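Beta-catenin homolog sys-1 (Caenorhabditis elegans, PDB 3C2G) acts as a transcription coregulator in the Wnt signalling asymmetry pathway, binding the TCF factor pop-1 directly and activating or repressing target genes. Local coordinates at residues A[18-23]-A[63-68]; A[231-236]-A[290-295]; A[53-58]-A[83-88]; A[217-222]-A[281-286]. One frame throughout, in Å; residues are numbered along the deposited sequence.

Interaction 1: A[18-23]-A[63-68]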
# COMPACT_ATOMS: atom_id res chain seq x y z
N PRO A 18 27.21 -18.60 -45.99
CA PRO A 18 25.83 -19.01 -45.68
C PRO A 18 25.70 -20.44 -45.15
O PRO A 18 24.62 -20.82 -44.68
CB PRO A 18 25.13 -18.87 -47.03
CG PRO A 18 26.20 -19.24 -48.01
CD PRO A 18 27.49 -18.70 -47.43
N ASP A 19 26.78 -21.22 -45.23
CA ASP A 19 26.79 -22.62 -44.78
C ASP A 19 26.55 -22.75 -43.27
O ASP A 19 27.31 -22.21 -42.45
CB ASP A 19 28.10 -23.31 -45.16
CG ASP A 19 28.23 -24.70 -44.54
OD1 ASP A 19 27.54 -25.64 -45.01
OD2 ASP A 19 29.01 -24.85 -43.58
N PRO A 20 25.49 -23.49 -42.90
CA PRO A 20 25.03 -23.66 -41.52
C PRO A 20 26.11 -24.18 -40.57
O PRO A 20 26.30 -23.62 -39.50
CB PRO A 20 23.91 -24.68 -41.65
CG PRO A 20 23.40 -24.48 -43.04
CD PRO A 20 24.63 -24.23 -43.84
N MSE A 21 26.82 -25.22 -40.98
CA MSE A 21 27.81 -25.84 -40.11
C MSE A 21 29.00 -24.92 -39.84
O MSE A 21 29.57 -24.95 -38.75
CB MSE A 21 28.27 -27.19 -40.66
CG MSE A 21 28.49 -28.25 -39.58
SE MSE A 21 26.96 -28.45 -38.33
CE MSE A 21 25.52 -28.84 -39.61
N GLN A 22 29.35 -24.11 -40.83
CA GLN A 22 30.43 -23.14 -40.67
C GLN A 22 29.97 -21.97 -39.77
O GLN A 22 30.75 -21.44 -38.98
CB GLN A 22 30.94 -22.63 -42.02
N ARG A 23 28.69 -21.61 -39.89
CA ARG A 23 28.11 -20.55 -39.07
C ARG A 23 28.14 -20.89 -37.59
O ARG A 23 28.43 -20.03 -36.76
CB ARG A 23 26.68 -20.25 -39.51
CG ARG A 23 26.62 -19.63 -40.88
CD ARG A 23 25.38 -18.83 -41.09
NE ARG A 23 25.69 -17.71 -41.97
CZ ARG A 23 24.95 -16.61 -42.07
NH1 ARG A 23 23.84 -16.47 -41.35
NH2 ARG A 23 25.33 -15.64 -42.90
N LYS A 63 17.86 -15.35 -37.28
CA LYS A 63 16.92 -15.43 -38.40
C LYS A 63 16.84 -16.84 -38.97
O LYS A 63 17.83 -17.57 -38.96
CB LYS A 63 17.30 -14.45 -39.51
CG LYS A 63 17.03 -13.01 -39.15
CD LYS A 63 17.33 -12.06 -40.28
CE LYS A 63 17.49 -10.66 -39.75
NZ LYS A 63 17.37 -9.62 -40.80
N PRO A 64 15.64 -17.25 -39.43
CA PRO A 64 15.50 -18.58 -40.04
C PRO A 64 16.29 -18.69 -41.33
O PRO A 64 16.32 -17.75 -42.13
CB PRO A 64 14.00 -18.68 -40.34
CG PRO A 64 13.50 -17.26 -40.38
CD PRO A 64 14.36 -16.51 -39.40
N GLN A 65 16.96 -19.82 -41.51
CA GLN A 65 17.66 -20.13 -42.76
C GLN A 65 16.78 -21.07 -43.60
O GLN A 65 16.30 -22.09 -43.08
CB GLN A 65 19.01 -20.77 -42.46
CG GLN A 65 19.79 -20.10 -41.33
CD GLN A 65 21.26 -20.47 -41.32
OE1 GLN A 65 21.90 -20.56 -42.38
NE2 GLN A 65 21.83 -20.67 -40.13
N PRO A 66 16.55 -20.73 -44.89
CA PRO A 66 15.66 -21.46 -45.81
C PRO A 66 15.87 -22.98 -45.87
O PRO A 66 14.90 -23.73 -46.00
CB PRO A 66 15.94 -20.81 -47.18
CG PRO A 66 17.20 -19.99 -46.99
CD PRO A 66 17.18 -19.58 -45.55
N VAL A 67 17.13 -23.43 -45.80
CA VAL A 67 17.46 -24.85 -45.66
C VAL A 67 16.91 -25.41 -44.35
O VAL A 67 17.21 -24.88 -43.27
CB VAL A 67 18.99 -25.13 -45.70
CG1 VAL A 67 19.43 -25.52 -47.10
CG2 VAL A 67 19.79 -23.94 -45.16
N GLN A 68 16.12 -26.48 -44.44
CA GLN A 68 15.53 -27.10 -43.26
C GLN A 68 16.57 -27.79 -42.37
O GLN A 68 17.42 -28.54 -42.85
CB GLN A 68 14.41 -28.07 -43.65
CG GLN A 68 13.52 -28.51 -42.48
CD GLN A 68 12.86 -27.33 -41.75
OE1 GLN A 68 11.87 -26.78 -42.23
NE2 GLN A 68 13.41 -26.96 -40.60
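Gln65 and Val67, in the loop joining helix 47-62 to helix 71-90, reach across to Pro18, Pro20 and Arg23 where helix 20-37 begins. Gln65 comes first and does most of the touching. Its CG stands anti to the carbonyl carbon (chi1 -43°), and the chain, extended beyond CG, carries the amide toward Pro18 and Arg23. There OE1 lies 3.6 Å from Pro18 O, and both OE1 and NE2 sit about 4.1 Å from Arg23 CD. The Gln65 amide and the Arg23 guanidinium are turned 55° apart. The charged end of Arg23 is engaged by other partners: a salt bridge to Asp60, a hydrogen bond to Thr17 O and a cation-pi contact with Trp14. Further along, Val67 meets the ring of Pro20, CG2 to CG at 4.2 Å. Within its own segment Asp19 caps helix 20-37, OD2 accepting from Gln22 N at 2.9 Å, which orders the helix start alone. At this surface site, with Arg23 buried, the closest pair is two acceptor oxygens that cannot bond each other; apolar contact is limited to Val67 on Pro20 and the flank of Arg23 CD, and polar ties come from Tyr73 OH to Pro20 O and from Asp60.

Interaction 2: A[231-236]-A[290-295]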
# COMPACT_ATOMS: atom_id res chain seq x y z
N VAL A 231 -3.41 -18.73 -10.23
CA VAL A 231 -2.00 -19.01 -10.00
C VAL A 231 -1.67 -19.00 -8.49
O VAL A 231 -0.98 -19.91 -8.00
CB VAL A 231 -1.08 -18.02 -10.80
CG1 VAL A 231 0.37 -18.14 -10.37
CG2 VAL A 231 -1.22 -18.23 -12.30
N MSE A 232 -2.15 -17.98 -7.78
CA MSE A 232 -2.10 -17.94 -6.31
C MSE A 232 -2.59 -19.27 -5.73
O MSE A 232 -1.92 -19.88 -4.90
CB MSE A 232 -3.06 -16.87 -5.82
CG MSE A 232 -2.51 -15.58 -5.24
SE MSE A 232 -4.09 -14.72 -4.37
CE MSE A 232 -4.72 -16.30 -3.44
N ILE A 233 -3.76 -19.70 -6.18
CA ILE A 233 -4.46 -20.82 -5.60
C ILE A 233 -3.86 -22.16 -5.99
O ILE A 233 -3.71 -23.03 -5.14
CB ILE A 233 -5.97 -20.75 -5.92
CG1 ILE A 233 -6.60 -19.57 -5.18
CG2 ILE A 233 -6.69 -22.05 -5.54
CD1 ILE A 233 -6.49 -19.67 -3.64
N GLY A 234 -3.55 -22.31 -7.27
CA GLY A 234 -2.77 -23.44 -7.75
C GLY A 234 -1.47 -23.64 -6.99
O GLY A 234 -1.13 -24.76 -6.63
N SER A 235 -0.73 -22.56 -6.73
CA SER A 235 0.49 -22.68 -5.94
C SER A 235 0.17 -23.05 -4.50
O SER A 235 0.84 -23.92 -3.91
CB SER A 235 1.32 -21.39 -5.97
OG SER A 235 1.60 -20.96 -7.30
N TYR A 236 -0.85 -22.42 -3.93
CA TYR A 236 -1.24 -22.73 -2.56
C TYR A 236 -1.57 -24.22 -2.45
O TYR A 236 -1.12 -24.89 -1.53
CB TYR A 236 -2.40 -21.88 -2.05
CG TYR A 236 -2.78 -22.31 -0.65
CD1 TYR A 236 -1.94 -22.01 0.43
CD2 TYR A 236 -3.92 -23.06 -0.42
CE1 TYR A 236 -2.25 -22.44 1.71
CE2 TYR A 236 -4.24 -23.49 0.85
CZ TYR A 236 -3.40 -23.17 1.91
OH TYR A 236 -3.73 -23.60 3.18
N THR A 290 -6.98 -14.76 1.85
CA THR A 290 -7.08 -15.26 3.20
C THR A 290 -6.85 -16.76 3.26
O THR A 290 -6.31 -17.25 4.26
CB THR A 290 -8.39 -14.83 3.94
OG1 THR A 290 -9.52 -15.39 3.29
CG2 THR A 290 -8.54 -13.32 3.93
N THR A 291 -7.22 -17.49 2.20
CA THR A 291 -6.94 -18.92 2.09
C THR A 291 -5.43 -19.18 2.03
O THR A 291 -4.92 -20.07 2.71
CB THR A 291 -7.58 -19.53 0.82
OG1 THR A 291 -9.00 -19.36 0.87
CG2 THR A 291 -7.28 -21.06 0.69
N VAL A 292 -4.74 -18.37 1.23
CA VAL A 292 -3.33 -18.54 0.94
C VAL A 292 -2.47 -18.20 2.14
O VAL A 292 -1.49 -18.89 2.41
CB VAL A 292 -2.91 -17.73 -0.32
CG1 VAL A 292 -1.39 -17.56 -0.41
CG2 VAL A 292 -3.45 -18.40 -1.59
N VAL A 293 -2.85 -17.17 2.89
CA VAL A 293 -2.07 -16.77 4.06
C VAL A 293 -2.24 -17.69 5.27
O VAL A 293 -1.73 -17.39 6.34
CB VAL A 293 -2.27 -15.29 4.46
CG1 VAL A 293 -1.91 -14.38 3.30
CG2 VAL A 293 -3.68 -15.03 4.97
N GLN A 294 -2.92 -18.82 5.09
CA GLN A 294 -2.88 -19.89 6.10
C GLN A 294 -1.52 -20.59 6.10
O GLN A 294 -1.19 -21.28 7.06
CB GLN A 294 -3.99 -20.93 5.86
CG GLN A 294 -5.42 -20.40 5.96
CD GLN A 294 -6.48 -21.40 5.49
OE1 GLN A 294 -7.38 -21.75 6.26
NE2 GLN A 294 -6.39 -21.86 4.25
N TYR A 295 -0.73 -20.44 5.03
CA TYR A 295 0.58 -21.09 5.00
C TYR A 295 1.58 -20.40 5.93
O TYR A 295 1.80 -19.21 5.83
CB TYR A 295 1.16 -21.21 3.59
CG TYR A 295 2.38 -22.11 3.59
CD1 TYR A 295 2.24 -23.50 3.53
CD2 TYR A 295 3.67 -21.58 3.72
CE1 TYR A 295 3.33 -24.34 3.58
CE2 TYR A 295 4.78 -22.42 3.78
CZ TYR A 295 4.60 -23.80 3.71
OH TYR A 295 5.68 -24.66 3.76
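In the helical armadillo domain, Tyr236 of helix 224-239 packs on the C-terminal end of helix 285-292 and on the type I beta turn from Val292 to Tyr295. The phenol ring is the main element. Tyr236 sets out from its backbone toward 290-295, CG is anti to the backbone N (chi1 178°), and the backbone of Thr291 and Val292 covers one face of the ring. Val292 CA makes a CH-pi contact there, 4.2 Å from the ring centroid and 28° off the normal, while Thr291 O lies over the same ring nearer the rim, 3.5 Å from Tyr236 CZ. At the ring edge Tyr295 CB approaches CE1 to 4.1 Å. This is packing between helices that are not neighbours in the chain, in an all-helical solenoid, the turn leading on to helix 298-311. Val292 CG2 touches Tyr236 CB at 3.7 Å and Ile233 CD1 at 3.9 Å. Beyond the ring, Gln294, extended beyond CG, donates from NE2 to Thr291 O at 2.8 Å, in the carbonyl plane and on a lone pair. That amide is turned 28° from the phenol plane. Tyr295 directs its own hydroxyl elsewhere, to Gln242 O, and Met232 packs on Phe264 of helix 251-270.

Interaction 3: A[53-58]-A[83-88]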
# COMPACT_ATOMS: atom_id res chain seq x y z
N GLN A 53 28.96 -4.67 -34.82
CA GLN A 53 29.29 -5.82 -35.67
C GLN A 53 28.81 -7.12 -35.04
O GLN A 53 28.17 -7.93 -35.71
CB GLN A 53 30.81 -5.92 -35.91
CG GLN A 53 31.39 -4.92 -36.89
CD GLN A 53 32.89 -5.12 -37.13
OE1 GLN A 53 33.70 -5.10 -36.19
NE2 GLN A 53 33.26 -5.32 -38.39
N ILE A 54 29.14 -7.33 -33.76
CA ILE A 54 28.70 -8.52 -33.03
C ILE A 54 27.18 -8.57 -32.92
O ILE A 54 26.56 -9.62 -33.16
CB ILE A 54 29.30 -8.60 -31.62
CG1 ILE A 54 30.81 -8.35 -31.64
CG2 ILE A 54 28.93 -9.93 -30.95
CD1 ILE A 54 31.67 -9.58 -31.62
N LEU A 55 26.57 -7.44 -32.56
CA LEU A 55 25.12 -7.39 -32.40
C LEU A 55 24.46 -7.75 -33.71
O LEU A 55 23.47 -8.50 -33.74
CB LEU A 55 24.65 -6.01 -31.91
CG LEU A 55 24.97 -5.59 -30.47
CD1 LEU A 55 24.49 -4.16 -30.20
CD2 LEU A 55 24.39 -6.57 -29.45
N ASN A 56 25.02 -7.24 -34.80
CA ASN A 56 24.45 -7.49 -36.11
C ASN A 56 24.56 -8.95 -36.52
O ASN A 56 23.70 -9.45 -37.23
CB ASN A 56 25.06 -6.57 -37.17
CG ASN A 56 24.45 -5.17 -37.14
OD1 ASN A 56 23.45 -4.92 -36.46
ND2 ASN A 56 25.05 -4.26 -37.90
N ILE A 57 25.60 -9.63 -36.03
CA ILE A 57 25.73 -11.07 -36.24
C ILE A 57 24.75 -11.87 -35.36
O ILE A 57 24.09 -12.81 -35.84
CB ILE A 57 27.19 -11.57 -36.06
CG1 ILE A 57 28.09 -11.04 -37.18
CG2 ILE A 57 27.25 -13.09 -36.06
CD1 ILE A 57 29.58 -11.34 -37.00
N ILE A 58 24.67 -11.51 -34.08
CA ILE A 58 23.68 -12.12 -33.20
C ILE A 58 22.30 -12.10 -33.86
O ILE A 58 21.64 -13.15 -34.01
CB ILE A 58 23.67 -11.46 -31.81
CG1 ILE A 58 24.94 -11.85 -31.04
CG2 ILE A 58 22.41 -11.86 -31.05
CD1 ILE A 58 25.23 -10.99 -29.86
N ASP A 83 24.29 -16.31 -25.49
CA ASP A 83 25.27 -16.21 -24.41
C ASP A 83 26.18 -15.01 -24.59
O ASP A 83 26.58 -14.38 -23.62
CB ASP A 83 26.09 -17.48 -24.25
CG ASP A 83 26.95 -17.45 -23.00
OD1 ASP A 83 26.38 -17.51 -21.88
OD2 ASP A 83 28.18 -17.34 -23.13
N ILE A 84 26.52 -14.70 -25.84
CA ILE A 84 27.26 -13.48 -26.14
C ILE A 84 26.38 -12.31 -25.73
O ILE A 84 26.81 -11.44 -24.97
CB ILE A 84 27.64 -13.39 -27.65
CG1 ILE A 84 28.77 -14.36 -27.99
CG2 ILE A 84 28.04 -11.96 -28.02
CD1 ILE A 84 28.84 -14.74 -29.48
N LEU A 85 25.15 -12.30 -26.22
CA LEU A 85 24.22 -11.22 -25.90
C LEU A 85 24.07 -11.01 -24.39
O LEU A 85 24.10 -9.88 -23.92
CB LEU A 85 22.86 -11.46 -26.55
CG LEU A 85 21.75 -10.44 -26.30
CD1 LEU A 85 22.15 -8.99 -26.67
CD2 LEU A 85 20.52 -10.87 -27.07
N ARG A 86 23.91 -12.10 -23.65
CA ARG A 86 23.80 -12.04 -22.20
C ARG A 86 25.00 -11.33 -21.61
O ARG A 86 24.86 -10.46 -20.75
CB ARG A 86 23.64 -13.43 -21.60
CG ARG A 86 23.49 -13.44 -20.07
CD ARG A 86 23.17 -14.82 -19.51
NE ARG A 86 24.29 -15.73 -19.72
CZ ARG A 86 25.34 -15.83 -18.92
NH1 ARG A 86 25.42 -15.08 -17.82
NH2 ARG A 86 26.32 -16.69 -19.21
N ARG A 87 26.18 -11.70 -22.08
CA ARG A 87 27.42 -11.13 -21.58
C ARG A 87 27.53 -9.63 -21.83
O ARG A 87 28.01 -8.88 -20.97
CB ARG A 87 28.62 -11.91 -22.13
CG ARG A 87 28.71 -13.30 -21.51
CD ARG A 87 29.80 -14.18 -22.11
NE ARG A 87 30.55 -14.80 -21.02
CZ ARG A 87 30.31 -16.01 -20.53
NH1 ARG A 87 29.36 -16.78 -21.04
NH2 ARG A 87 31.05 -16.46 -19.52
N PHE A 88 27.02 -9.19 -22.98
CA PHE A 88 26.92 -7.76 -23.30
C PHE A 88 26.06 -6.97 -22.32
O PHE A 88 26.18 -5.75 -22.23
CB PHE A 88 26.32 -7.58 -24.70
CG PHE A 88 27.30 -7.76 -25.81
CD1 PHE A 88 28.53 -8.38 -25.60
CD2 PHE A 88 26.99 -7.33 -27.10
CE1 PHE A 88 29.43 -8.55 -26.63
CE2 PHE A 88 27.88 -7.49 -28.16
CZ PHE A 88 29.11 -8.11 -27.92
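Phe88 is set against Ile54 and Leu55 with its side chain crossing both of theirs obliquely. Leu55 CD2 comes to the ring edge, near its plane, 3.6 Å from Phe88 CD2, whereas Ile54 CG2 approaches CZ at 3.5 Å. Within its own helix, Ile84 CG2 lies over one face of the phenylalanine ring, offset toward the rim. The same methyl also faces the partner helix: it stands anti to the backbone N and meets Ile54 CG2 at 3.7 Å, the two isoleucine side chains crossing at about a right angle. Ile58 adds its delta methyl, with CD1 3.5 Å from Ile84 CG2 and 4.1 Å from Leu85 CB. All of these residues are buried, and the contact is wholly apolar. Asp83, Arg86 and Arg87 take no part in it; Asp83 pairs with Arg86 and with Arg31 of helix 20-37, its modelled distance to Arg87 being doubtfully short. Ile30 of helix 20-37 and Ile11 of helix 3-13 continue the hydrophobic core around Ile54. The axes of the short helical segments 53-58 and 83-88 approach to 10.5 Å, with 139° between their directions. Such oblique, roughly antiparallel packing of consecutive helices through branched aliphatic and aromatic side chains is characteristic of helical-repeat solenoids, here the armadillo domain.

Interaction 4: A[217-222]-A[281-286]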
# COMPACT_ATOMS: atom_id res chain seq x y z
N GLN A 217 -18.80 -5.21 -15.43
CA GLN A 217 -18.90 -6.64 -15.71
C GLN A 217 -17.92 -7.43 -14.83
O GLN A 217 -16.99 -6.85 -14.26
CB GLN A 217 -18.59 -6.93 -17.18
CG GLN A 217 -19.46 -6.21 -18.19
CD GLN A 217 -20.74 -6.95 -18.53
OE1 GLN A 217 -21.66 -7.02 -17.73
NE2 GLN A 217 -20.79 -7.49 -19.74
N PRO A 218 -18.11 -8.76 -14.73
CA PRO A 218 -17.10 -9.61 -14.09
C PRO A 218 -15.80 -9.53 -14.88
O PRO A 218 -15.82 -9.71 -16.10
CB PRO A 218 -17.70 -11.02 -14.21
CG PRO A 218 -19.16 -10.81 -14.40
CD PRO A 218 -19.28 -9.55 -15.18
N PRO A 219 -14.67 -9.24 -14.21
CA PRO A 219 -13.40 -9.18 -14.93
C PRO A 219 -13.23 -10.41 -15.82
O PRO A 219 -13.52 -11.53 -15.39
CB PRO A 219 -12.36 -9.16 -13.82
CG PRO A 219 -13.06 -8.50 -12.70
CD PRO A 219 -14.48 -8.95 -12.77
N PRO A 220 -12.80 -10.19 -17.07
CA PRO A 220 -12.76 -11.27 -18.05
C PRO A 220 -11.74 -12.34 -17.68
O PRO A 220 -10.67 -12.01 -17.14
CB PRO A 220 -12.35 -10.55 -19.34
CG PRO A 220 -11.60 -9.36 -18.89
CD PRO A 220 -12.28 -8.93 -17.63
N PRO A 221 -12.07 -13.62 -17.95
CA PRO A 221 -11.17 -14.76 -17.73
C PRO A 221 -9.89 -14.67 -18.55
O PRO A 221 -8.92 -15.36 -18.25
CB PRO A 221 -11.99 -15.96 -18.18
CG PRO A 221 -13.11 -15.39 -19.01
CD PRO A 221 -13.39 -14.05 -18.44
N THR A 222 -9.89 -13.81 -19.58
CA THR A 222 -8.69 -13.58 -20.39
C THR A 222 -7.74 -12.59 -19.72
O THR A 222 -6.58 -12.45 -20.13
CB THR A 222 -9.04 -13.05 -21.81
OG1 THR A 222 -9.90 -11.90 -21.71
CG2 THR A 222 -9.73 -14.13 -22.65
N VAL A 281 -12.46 -7.92 -5.81
CA VAL A 281 -13.33 -8.41 -4.77
C VAL A 281 -14.50 -9.22 -5.32
O VAL A 281 -14.88 -10.22 -4.74
CB VAL A 281 -13.79 -7.29 -3.84
CG1 VAL A 281 -14.83 -7.80 -2.81
CG2 VAL A 281 -12.57 -6.66 -3.13
N ARG A 282 -15.07 -8.82 -6.46
CA ARG A 282 -16.14 -9.60 -7.08
C ARG A 282 -15.64 -10.93 -7.66
O ARG A 282 -16.41 -11.86 -7.88
CB ARG A 282 -16.91 -8.78 -8.14
CG ARG A 282 -17.46 -7.41 -7.63
CD ARG A 282 -18.31 -6.59 -8.65
NE ARG A 282 -17.79 -6.58 -10.03
CZ ARG A 282 -17.05 -5.61 -10.59
NH1 ARG A 282 -16.70 -4.51 -9.91
NH2 ARG A 282 -16.67 -5.73 -11.85
N SER A 283 -14.33 -11.04 -7.89
CA SER A 283 -13.75 -12.29 -8.39
C SER A 283 -13.22 -13.16 -7.24
O SER A 283 -12.49 -14.12 -7.46
CB SER A 283 -12.64 -11.99 -9.37
OG SER A 283 -13.02 -10.92 -10.23
N ASP A 284 -13.60 -12.81 -6.01
CA ASP A 284 -13.29 -13.58 -4.81
C ASP A 284 -11.84 -13.46 -4.35
O ASP A 284 -11.29 -14.34 -3.68
CB ASP A 284 -13.75 -15.03 -4.95
CG ASP A 284 -15.24 -15.19 -4.69
OD1 ASP A 284 -15.82 -14.30 -4.03
OD2 ASP A 284 -15.84 -16.18 -5.15
N GLY A 285 -11.24 -12.33 -4.70
CA GLY A 285 -9.86 -12.06 -4.36
C GLY A 285 -9.58 -12.14 -2.88
O GLY A 285 -8.56 -12.71 -2.46
N VAL A 286 -10.48 -11.58 -2.08
CA VAL A 286 -10.27 -11.47 -0.63
C VAL A 286 -10.30 -12.86 0.00
O VAL A 286 -9.44 -13.18 0.85
CB VAL A 286 -11.28 -10.49 0.02
CG1 VAL A 286 -11.34 -10.67 1.53
CG2 VAL A 286 -10.92 -9.05 -0.33
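The guanidinium of Arg282 meets Gln217 O at its edge, the oxygen lying close to the plane of the group. NH2 donates to this carbonyl at 2.7 Å with an N-H...O angle of 131°, and it arrives well above the carbonyl plane, 45° out of it. The bond is therefore short but bent. Pro219 CD stands obliquely to the guanidinium, 4.0 Å from NH2. The arginine chain leaves with CG anti to the carbonyl carbon and bends at chi3 (-41°), which swings NE aside. NH2 also makes a weak bond to His215 O, in the same loop. The helix carrying Arg282 closes immediately afterwards in a Schellman motif: Asp284, with positive phi, is its C-prime residue, Gly285 N bonds to Phe280 O and Asp284 N to Val281 O before helix 285-292 sets off. Ser283, the first residue past helix 274-282, turns toward Pro219, its OG 3.5 Å from both CG and CD of that ring. The hydroxyl is otherwise engaged with Gly279 O, one turn back in the helix. Trp210 of helix 202-210 touches Pro219 and Arg282 alike, while Ile225 and Ile226 of helix 224-239 pack on Ser283.

How the interactions relate
The four contacts fall into two groups along an elongated helical domain. Interactions 1 and 3 lie near the N-terminal end, their centres 18 Å apart and their nearest atoms about 5 Å apart; their segments alternate along the chain, so three successive helices, 20-37, 47-62 and 71-90, are joined by a surface loop contact and a buried core. Interactions 2 and 4 sit nearer the middle, with centres 17 Å apart. Both use helix 285-292, at its start in interaction 4 and its end in interaction 2; interaction 2 also uses helix 224-239, and interaction 4 the loop that precedes it and the end of helix 274-282. Between the groups, centres are 41 to 48 Å apart and nothing touches.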